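Alpha-L-arabinofuranosidase B (Aspergillus kawachii, PDB 6SXT) hydrolyses terminal non-reducing alpha-L-arabinofuranosyl residues from arabinoxylan, L-arabinan and arabinogalactan, helping to degrade plant hemicellulose. Local coordinates at residues D203-G215 and Y255-M268. Residues are numbered along the deposited sequence; the frame is centred on the assembly and turned at random.
With LXE ([(1~{S},2~{S},3~{S},4~{S})-2-(hydroxymethyl)-3,4-bis(oxidanyl)cyclopentyl]azanium), chain G; EDO (1,2-ethanediol), chain P.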
ATOM      1  N   ASP A 203      11.751 -14.222   1.197  1.00 16.08           N
ATOM      2  CA  ASP A 203      11.587 -14.737  -0.183  1.00 16.16           C
ATOM      3  C   ASP A 203      12.987 -14.975  -0.700  1.00 17.31           C
ATOM      4  O   ASP A 203      13.763 -14.029  -0.920  1.00 17.70           O
ATOM      5  CB  ASP A 203      10.775 -13.763  -1.025  1.00 15.72           C
ATOM      6  CG  ASP A 203      10.317 -14.313  -2.359  1.00 18.32           C
ATOM      7  OD1 ASP A 203      10.833 -15.433  -2.701  1.00 18.99           O
ATOM      8  OD2 ASP A 203       9.397 -13.655  -2.955  1.00 17.96           O
ATOM      9  N   MET A 204      13.299 -16.264  -0.955  1.00 18.28           N
ATOM     10  CA  MET A 204      14.612 -16.658  -1.522  1.00 18.45           C
ATOM     11  C   MET A 204      14.418 -17.230  -2.936  1.00 17.90           C
ATOM     12  O   MET A 204      15.406 -17.745  -3.463  1.00 20.50           O
ATOM     13  CB  MET A 204      15.300 -17.675  -0.618  1.00 18.72           C
ATOM     14  CG  MET A 204      15.644 -17.107   0.739  1.00 20.59           C
ATOM     15  SD  MET A 204      16.781 -18.196   1.665  1.00 20.73           S
ATOM     16  CE  MET A 204      16.534 -17.562   3.328  1.00 21.18           C
ATOM     17  N   GLU A 205      13.236 -17.041  -3.497  1.00 19.43           N
ATOM     18  CA  GLU A 205      12.768 -17.524  -4.821  1.00 19.77           C
ATOM     19  C   GLU A 205      12.419 -19.027  -4.729  1.00 19.56           C
ATOM     20  O   GLU A 205      13.227 -19.827  -4.215  1.00 21.95           O
ATOM     21  CB  GLU A 205      13.785 -17.223  -5.919  1.00 20.44           C
ATOM     22  CG  GLU A 205      13.293 -17.540  -7.330  1.00 21.06           C
ATOM     23  CD  GLU A 205      12.053 -16.804  -7.791  1.00 22.22           C
ATOM     24  OE1 GLU A 205      12.094 -15.955  -8.674  1.00 29.49           O
ATOM     25  OE2 GLU A 205      10.826 -17.056  -7.177  1.00 20.93           O
ATOM     26  N   ASN A 206      11.236 -19.314  -5.238  1.00 21.50           N
ATOM     27  CA  ASN A 206      10.561 -20.636  -5.195  1.00 24.88           C
ATOM     28  C   ASN A 206      10.429 -21.074  -3.746  1.00 25.52           C
ATOM     29  O   ASN A 206      10.318 -22.273  -3.452  1.00 24.42           O
ATOM     30  CB  ASN A 206      11.323 -21.669  -6.034  1.00 25.19           C
ATOM     31  CG  ASN A 206      11.561 -21.187  -7.460  1.00 26.20           C
ATOM     32  OD1 ASN A 206      12.628 -21.450  -7.998  1.00 38.72           O
ATOM     33  ND2 ASN A 206      10.610 -20.510  -8.064  1.00 26.46           N
ATOM     34  N   ASN A 207      10.301 -20.113  -2.840  1.00 22.05           N
ATOM     35  CA  ASN A 207      10.100 -20.396  -1.408  1.00 20.16           C
ATOM     36  C   ASN A 207      10.001 -19.035  -0.691  1.00 20.30           C
ATOM     37  O   ASN A 207      10.914 -18.261  -0.841  1.00 20.83           O
ATOM     38  CB  ASN A 207      11.198 -21.240  -0.776  1.00 22.35           C
ATOM     39  CG  ASN A 207      10.817 -22.712  -0.592  1.00 22.87           C
ATOM     40  OD1 ASN A 207       9.715 -23.050  -0.136  1.00 24.28           O
ATOM     41  ND2 ASN A 207      11.695 -23.584  -1.087  1.00 24.74           N
ATOM     42  N   LEU A 208       8.978 -18.925   0.152  1.00 19.56           N
ATOM     43  CA  LEU A 208       8.958 -17.971   1.283  1.00 17.46           C
ATOM     44  C   LEU A 208       9.296 -18.818   2.490  1.00 18.38           C
ATOM     45  O   LEU A 208       8.619 -19.857   2.708  1.00 21.13           O
ATOM     46  CB  LEU A 208       7.578 -17.362   1.395  1.00 17.83           C
ATOM     47  CG  LEU A 208       7.018 -16.652   0.170  1.00 18.15           C
ATOM     48  CD1 LEU A 208       5.635 -16.111   0.469  1.00 17.21           C
ATOM     49  CD2 LEU A 208       7.915 -15.552  -0.305  1.00 18.11           C
ATOM     50  N   PHE A 209      10.328 -18.466   3.201  1.00 18.39           N
ATOM     51  CA  PHE A 209      10.800 -19.204   4.378  1.00 19.05           C
ATOM     52  C   PHE A 209      10.423 -18.471   5.654  1.00 21.20           C
ATOM     53  O   PHE A 209      10.782 -17.310   5.860  1.00 18.46           O
ATOM     54  CB  PHE A 209      12.309 -19.412   4.315  1.00 20.29           C
ATOM     55  CG  PHE A 209      12.730 -20.456   3.303  1.00 22.68           C
ATOM     56  CD1 PHE A 209      12.492 -21.797   3.561  1.00 23.54           C
ATOM     57  CD2 PHE A 209      13.426 -20.123   2.169  1.00 23.56           C
ATOM     58  CE1 PHE A 209      12.912 -22.776   2.673  1.00 23.16           C
ATOM     59  CE2 PHE A 209      13.892 -21.102   1.305  1.00 23.04           C
ATOM     60  CZ  PHE A 209      13.593 -22.416   1.541  1.00 23.51           C
ATOM     61  N   SER A 210       9.812 -19.216   6.558  1.00 19.11           N
ATOM     62  CA  SER A 210       9.506 -18.767   7.936  1.00 20.56           C
ATOM     63  C   SER A 210      10.556 -19.284   8.914  1.00 21.72           C
ATOM     64  O   SER A 210      10.496 -19.011  10.124  1.00 21.39           O
ATOM     65  CB  SER A 210       8.132 -19.198   8.339  1.00 21.01           C
ATOM     66  OG  SER A 210       8.021 -20.631   8.203  1.00 21.68           O
ATOM     67  N   GLY A 211      11.588 -19.946   8.411  1.00 21.57           N
ATOM     68  CA  GLY A 211      12.735 -20.448   9.180  1.00 22.05           C
ATOM     69  C   GLY A 211      13.488 -21.490   8.365  1.00 26.98           C
ATOM     70  O   GLY A 211      13.290 -21.539   7.160  1.00 22.75           O
ATOM     71  N   ALA A 212      14.265 -22.333   9.043  1.00 27.59           N
ATOM     72  CA  ALA A 212      15.140 -23.332   8.385  1.00 29.24           C
ATOM     73  C   ALA A 212      14.342 -24.314   7.525  1.00 30.06           C
ATOM     74  O   ALA A 212      14.897 -24.815   6.509  1.00 30.71           O
ATOM     75  CB  ALA A 212      15.940 -24.066   9.458  1.00 30.21           C
ATOM     76  N   ASP A 213      13.131 -24.700   7.906  1.00 28.43           N
ATOM     77  CA  ASP A 213      12.390 -25.775   7.241  1.00 28.06           C
ATOM     78  C   ASP A 213      11.479 -25.210   6.158  1.00 30.20           C
ATOM     79  O   ASP A 213      10.927 -24.095   6.314  1.00 28.07           O
ATOM     80  CB  ASP A 213      11.622 -26.649   8.246  1.00 33.47           C
ATOM     81  CG  ASP A 213      12.529 -27.417   9.199  1.00 34.63           C
ATOM     82  OD1 ASP A 213      13.666 -27.712   8.810  1.00 38.74           O
ATOM     83  OD2 ASP A 213      12.125 -27.673  10.351  1.00 32.47           O
ATOM     84  N   GLU A 214      11.309 -25.919   5.043  1.00 27.10           N
ATOM     85  CA  GLU A 214      10.203 -25.615   4.121  1.00 24.96           C
ATOM     86  C   GLU A 214       8.886 -25.742   4.883  1.00 32.20           C
ATOM     87  O   GLU A 214       8.835 -26.563   5.876  1.00 29.96           O
ATOM     88  CB  GLU A 214      10.124 -26.474   2.854  1.00 30.45           C
ATOM     89  CG  GLU A 214      11.102 -26.036   1.767  1.00 29.12           C
ATOM     90  CD  GLU A 214      11.094 -26.928   0.534  1.00 35.99           C
ATOM     91  OE1 GLU A 214      10.608 -28.071   0.646  1.00 36.96           O
ATOM     92  OE2 GLU A 214      11.534 -26.490  -0.531  1.00 33.02           O
ATOM     93  N   GLY A 215       7.906 -24.911   4.528  1.00 25.49           N
ATOM     94  CA  GLY A 215       6.570 -24.915   5.172  1.00 30.39           C
ATOM     95  C   GLY A 215       6.569 -24.341   6.593  1.00 34.23           C
ATOM     96  O   GLY A 215       7.066 -23.242   6.815  1.00 25.93           O
ATOM     97  N   TYR A 255      13.960 -16.211  13.507  1.00 17.05           N
ATOM     98  CA  TYR A 255      14.874 -17.204  12.908  1.00 17.03           C
ATOM     99  C   TYR A 255      16.249 -16.613  12.920  1.00 18.35           C
ATOM    100  O   TYR A 255      16.464 -15.432  12.599  1.00 16.70           O
ATOM    101  CB  TYR A 255      14.507 -17.626  11.465  1.00 16.91           C
ATOM    102  CG  TYR A 255      15.449 -18.693  10.976  1.00 16.86           C
ATOM    103  CD1 TYR A 255      15.342 -19.941  11.568  1.00 21.22           C
ATOM    104  CD2 TYR A 255      16.551 -18.387  10.202  1.00 19.42           C
ATOM    105  CE1 TYR A 255      16.297 -20.901  11.291  1.00 22.42           C
ATOM    106  CE2 TYR A 255      17.530 -19.339   9.910  1.00 20.91           C
ATOM    107  CZ  TYR A 255      17.394 -20.603  10.474  1.00 24.28           C
ATOM    108  OH  TYR A 255      18.380 -21.546  10.243  1.00 24.66           O
ATOM    109  N   SER A 256      17.251 -17.460  13.154  1.00 17.55           N
ATOM    110  CA  SER A 256      18.668 -17.094  12.967  1.00 18.48           C
ATOM    111  C   SER A 256      19.484 -18.363  12.807  1.00 20.50           C
ATOM    112  O   SER A 256      19.371 -19.240  13.643  1.00 20.23           O
ATOM    113  CB  SER A 256      19.229 -16.324  14.119  1.00 18.76           C
ATOM    114  OG  SER A 256      20.614 -16.073  13.899  1.00 22.38           O
ATOM    115  N   GLY A 257      20.198 -18.469  11.701  1.00 22.52           N
ATOM    116  CA  GLY A 257      21.028 -19.651  11.529  1.00 23.97           C
ATOM    117  C   GLY A 257      21.162 -20.025  10.097  1.00 26.97           C
ATOM    118  O   GLY A 257      21.066 -19.166   9.226  1.00 21.72           O
ATOM    119  N   ALA A 258      21.473 -21.299   9.870  1.00 26.24           N
ATOM    120  CA  ALA A 258      21.883 -21.769   8.542  1.00 25.04           C
ATOM    121  C   ALA A 258      20.827 -21.569   7.466  1.00 22.99           C
ATOM    122  O   ALA A 258      19.584 -21.560   7.676  1.00 22.82           O
ATOM    123  CB  ALA A 258      22.259 -23.233   8.674  1.00 26.41           C
ATOM    124  N   ARG A 259      21.285 -21.491   6.199  1.00 22.42           N
ATOM    125  CA  ARG A 259      20.352 -21.541   5.083  1.00 20.88           C
ATOM    126  C   ARG A 259      19.518 -22.807   5.093  1.00 26.72           C
ATOM    127  O   ARG A 259      19.997 -23.819   5.644  1.00 24.34           O
ATOM    128  CB  ARG A 259      20.993 -21.489   3.685  1.00 23.60           C
ATOM    129  CG  ARG A 259      21.759 -20.204   3.392  1.00 23.73           C
ATOM    130  CD  ARG A 259      20.862 -19.069   2.906  1.00 22.08           C
ATOM    131  NE  ARG A 259      21.654 -17.845   2.928  1.00 22.01           N
ATOM    132  CZ  ARG A 259      21.124 -16.607   2.815  1.00 20.02           C
ATOM    133  NH1 ARG A 259      19.839 -16.433   2.620  1.00 19.76           N
ATOM    134  NH2 ARG A 259      21.940 -15.608   2.893  1.00 20.48           N
ATOM    135  N   PRO A 260      18.281 -22.762   4.566  1.00 23.93           N
ATOM    136  CA  PRO A 260      17.415 -23.925   4.489  1.00 25.74           C
ATOM    137  C   PRO A 260      18.190 -25.011   3.719  1.00 30.20           C
ATOM    138  O   PRO A 260      18.790 -24.674   2.713  1.00 27.09           O
ATOM    139  CB  PRO A 260      16.194 -23.479   3.720  1.00 26.77           C
ATOM    140  CG  PRO A 260      16.137 -21.953   3.945  1.00 23.54           C
ATOM    141  CD  PRO A 260      17.577 -21.572   3.997  1.00 24.67           C
ATOM    142  N   ASP A 261      18.180 -26.236   4.235  1.00 28.45           N
ATOM    143  CA  ASP A 261      18.996 -27.345   3.667  1.00 32.25           C
ATOM    144  C   ASP A 261      18.181 -27.915   2.486  1.00 31.40           C
ATOM    145  O   ASP A 261      17.695 -29.064   2.541  1.00 36.48           O
ATOM    146  CB  ASP A 261      19.394 -28.334   4.782  1.00 30.20           C
ATOM    147  CG  ASP A 261      20.424 -27.866   5.845  1.00 41.08           C
ATOM    148  OD1 ASP A 261      21.391 -27.159   5.526  1.00 41.94           O
ATOM    149  OD2 ASP A 261      20.270 -28.230   7.033  1.00 42.65           O
ATOM    150  N   TYR A 262      17.957 -27.132   1.426  1.00 29.12           N
ATOM    151  CA  TYR A 262      17.271 -27.522   0.163  1.00 28.13           C
ATOM    152  C   TYR A 262      18.120 -26.997  -1.000  1.00 31.66           C
ATOM    153  O   TYR A 262      18.843 -26.014  -0.820  1.00 28.67           O
ATOM    154  CB  TYR A 262      15.856 -26.981   0.034  1.00 29.79           C
ATOM    155  CG  TYR A 262      14.962 -27.350   1.190  1.00 32.47           C
ATOM    156  CD1 TYR A 262      14.946 -26.568   2.329  1.00 30.93           C
ATOM    157  CD2 TYR A 262      14.173 -28.494   1.176  1.00 31.97           C
ATOM    158  CE1 TYR A 262      14.210 -26.917   3.438  1.00 30.83           C
ATOM    159  CE2 TYR A 262      13.427 -28.864   2.281  1.00 33.99           C
ATOM    160  CZ  TYR A 262      13.436 -28.057   3.411  1.00 33.89           C
ATOM    161  OH  TYR A 262      12.708 -28.357   4.515  1.00 35.76           O
ATOM    162  N   SER A 263      18.161 -27.721  -2.130  1.00 34.56           N
ATOM    163  CA  SER A 263      19.049 -27.402  -3.271  1.00 37.22           C
ATOM    164  C   SER A 263      18.833 -25.958  -3.713  1.00 29.15           C
ATOM    165  O   SER A 263      17.676 -25.608  -4.005  1.00 32.56           O
ATOM    166  CB  SER A 263      18.807 -28.314  -4.478  1.00 42.46           C
ATOM    167  OG  SER A 263      19.365 -29.601  -4.273  1.00 54.17           O
ATOM    168  N   GLY A 264      19.915 -25.209  -3.803  1.00 28.69           N
ATOM    169  CA  GLY A 264      19.939 -23.904  -4.482  1.00 30.19           C
ATOM    170  C   GLY A 264      19.917 -22.752  -3.502  1.00 25.66           C
ATOM    171  O   GLY A 264      20.095 -21.638  -3.958  1.00 26.42           O
ATOM    172  N   TYR A 265      19.887 -22.986  -2.182  1.00 26.54           N
ATOM    173  CA  TYR A 265      19.895 -21.860  -1.201  1.00 25.47           C
ATOM    174  C   TYR A 265      21.227 -21.658  -0.517  1.00 26.13           C
ATOM    175  O   TYR A 265      21.370 -20.754   0.330  1.00 26.05           O
ATOM    176  CB  TYR A 265      18.748 -22.063  -0.211  1.00 23.07           C
ATOM    177  CG  TYR A 265      17.417 -22.073  -0.889  1.00 24.07           C
ATOM    178  CD1 TYR A 265      16.896 -20.921  -1.469  1.00 21.79           C
ATOM    179  CD2 TYR A 265      16.675 -23.222  -1.066  1.00 23.46           C
ATOM    180  CE1 TYR A 265      15.684 -20.916  -2.124  1.00 21.29           C
ATOM    181  CE2 TYR A 265      15.479 -23.250  -1.735  1.00 24.44           C
ATOM    182  CZ  TYR A 265      14.954 -22.090  -2.269  1.00 22.81           C
ATOM    183  OH  TYR A 265      13.777 -22.147  -2.900  1.00 22.55           O
ATOM    184  N   ASN A 266      22.293 -22.427  -0.847  1.00 24.65           N
ATOM    185  CA  ASN A 266      23.603 -22.155  -0.285  1.00 23.92           C
ATOM    186  C   ASN A 266      24.649 -22.699  -1.248  1.00 28.72           C
ATOM    187  O   ASN A 266      24.554 -23.884  -1.550  1.00 28.47           O
ATOM    188  CB  ASN A 266      23.792 -22.792   1.093  1.00 24.11           C
ATOM    189  CG  ASN A 266      25.069 -22.401   1.741  1.00 26.93           C
ATOM    190  OD1 ASN A 266      25.422 -21.228   1.855  1.00 26.62           O
ATOM    191  ND2 ASN A 266      25.825 -23.405   2.204  1.00 29.73           N
ATOM    192  N   PRO A 267      25.594 -21.876  -1.735  1.00 26.18           N
ATOM    193  CA  PRO A 267      25.565 -20.422  -1.561  1.00 24.42           C
ATOM    194  C   PRO A 267      24.361 -19.820  -2.306  1.00 22.00           C
ATOM    195  O   PRO A 267      23.701 -20.404  -3.162  1.00 22.29           O
ATOM    196  CB  PRO A 267      26.854 -19.900  -2.207  1.00 27.07           C
ATOM    197  CG  PRO A 267      27.180 -20.980  -3.215  1.00 32.67           C
ATOM    198  CD  PRO A 267      26.758 -22.270  -2.555  1.00 29.37           C
ATOM    199  N   MET A 268      24.050 -18.560  -1.942  1.00 22.63           N
ATOM    200  CA  MET A 268      23.012 -17.785  -2.658  1.00 21.09           C
ATOM    201  C   MET A 268      23.589 -17.239  -3.966  1.00 19.95           C
ATOM    202  O   MET A 268      24.855 -17.167  -4.076  1.00 20.92           O
ATOM    203  CB  MET A 268      22.520 -16.603  -1.782  1.00 21.90           C
ATOM    204  CG  MET A 268      21.798 -17.060  -0.520  1.00 21.27           C
ATOM    205  SD  MET A 268      20.222 -17.758  -0.708  1.00 21.72           S
ATOM    206  CE  MET A 268      19.275 -16.262  -1.104  1.00 22.11           C
TER
HETATM  207  C1' LXE G 507       9.641 -16.536  -7.700  1.00 20.18           C
HETATM  208  C2' LXE G 507       9.269 -15.085  -7.389  1.00 24.70           C
HETATM  209  O2' LXE G 507      10.241 -14.203  -7.819  1.00 26.03           O
HETATM  210  C3' LXE G 507       9.134 -15.149  -5.930  1.00 22.96           C
HETATM  211  O3' LXE G 507       8.544 -13.872  -5.444  1.00 24.15           O
HETATM  212  C4' LXE G 507       8.147 -16.287  -5.778  1.00 23.56           C
HETATM  213  C5' LXE G 507       8.215 -16.953  -4.417  1.00 21.17           C
HETATM  214  O5' LXE G 507       9.504 -17.377  -4.033  1.00 22.55           O
HETATM  215  C6' LXE G 507       8.547 -17.261  -6.958  1.00 24.41           C
HETATM  216  N1' LXE G 507       7.313 -17.424  -7.779  1.00 29.34           N
HETATM  217  C1  EDO P 516      11.428 -21.669  14.444  1.00 38.45           C
HETATM  218  O1  EDO P 516      10.510 -22.774  14.397  1.00 37.53           O
HETATM  219  C2  EDO P 516      12.086 -21.125  13.196  1.00 38.47           C
HETATM  220  O2  EDO P 516      11.737 -19.773  12.632  1.00 25.28           O
HETATM  221  O   HOH W   1      16.537 -26.973   6.497  1.00 28.64           O
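Tyr265 OH gives its proton to Glu205 O at 2.7 Å, in the carbonyl plane, and accepts a hydrogen bond from Asn207 ND2 at 3.1 Å, close to the amide plane. Two bonds thus hold the phenol with Glu205 O at the edge of its ring. Met204 CB packs against Tyr265 CE1 (3.6 Å), while the edge of Phe209 meets one face of the Tyr265 ring in a T-shaped pair, planes at 89°. Pro260 CG sits over the centre of the Phe209 ring, 3.4 Å from its centroid, as a CH-pi contact; Asn207 CB lies on the opposite face. Farther along, Glu214 N donates to Tyr262 OH (2.9 Å), and Glu214 CG, anti to the carbonyl carbon (chi1 -80°), rides over that ring. The extended chain carries the Glu214 carboxylate over the Tyr262 ring, their planes 14° apart, and Glu214 OE2 accepts the other N-H of Asn207 ND2 at 3.0 Å. Gly211 and Ala212 N cover a face of Tyr255. Trp239 of strand 238-245 touches Met204, Phe209 and Pro260. Glu205 OE2 is covalently bound to LXE C1', an inhibitor adduct mimicking the glycosyl-enzyme intermediate of a retaining GH54 arabinofuranosidase; Tyr265 probably helps to position this nucleophile and the substrate-binding Asn207.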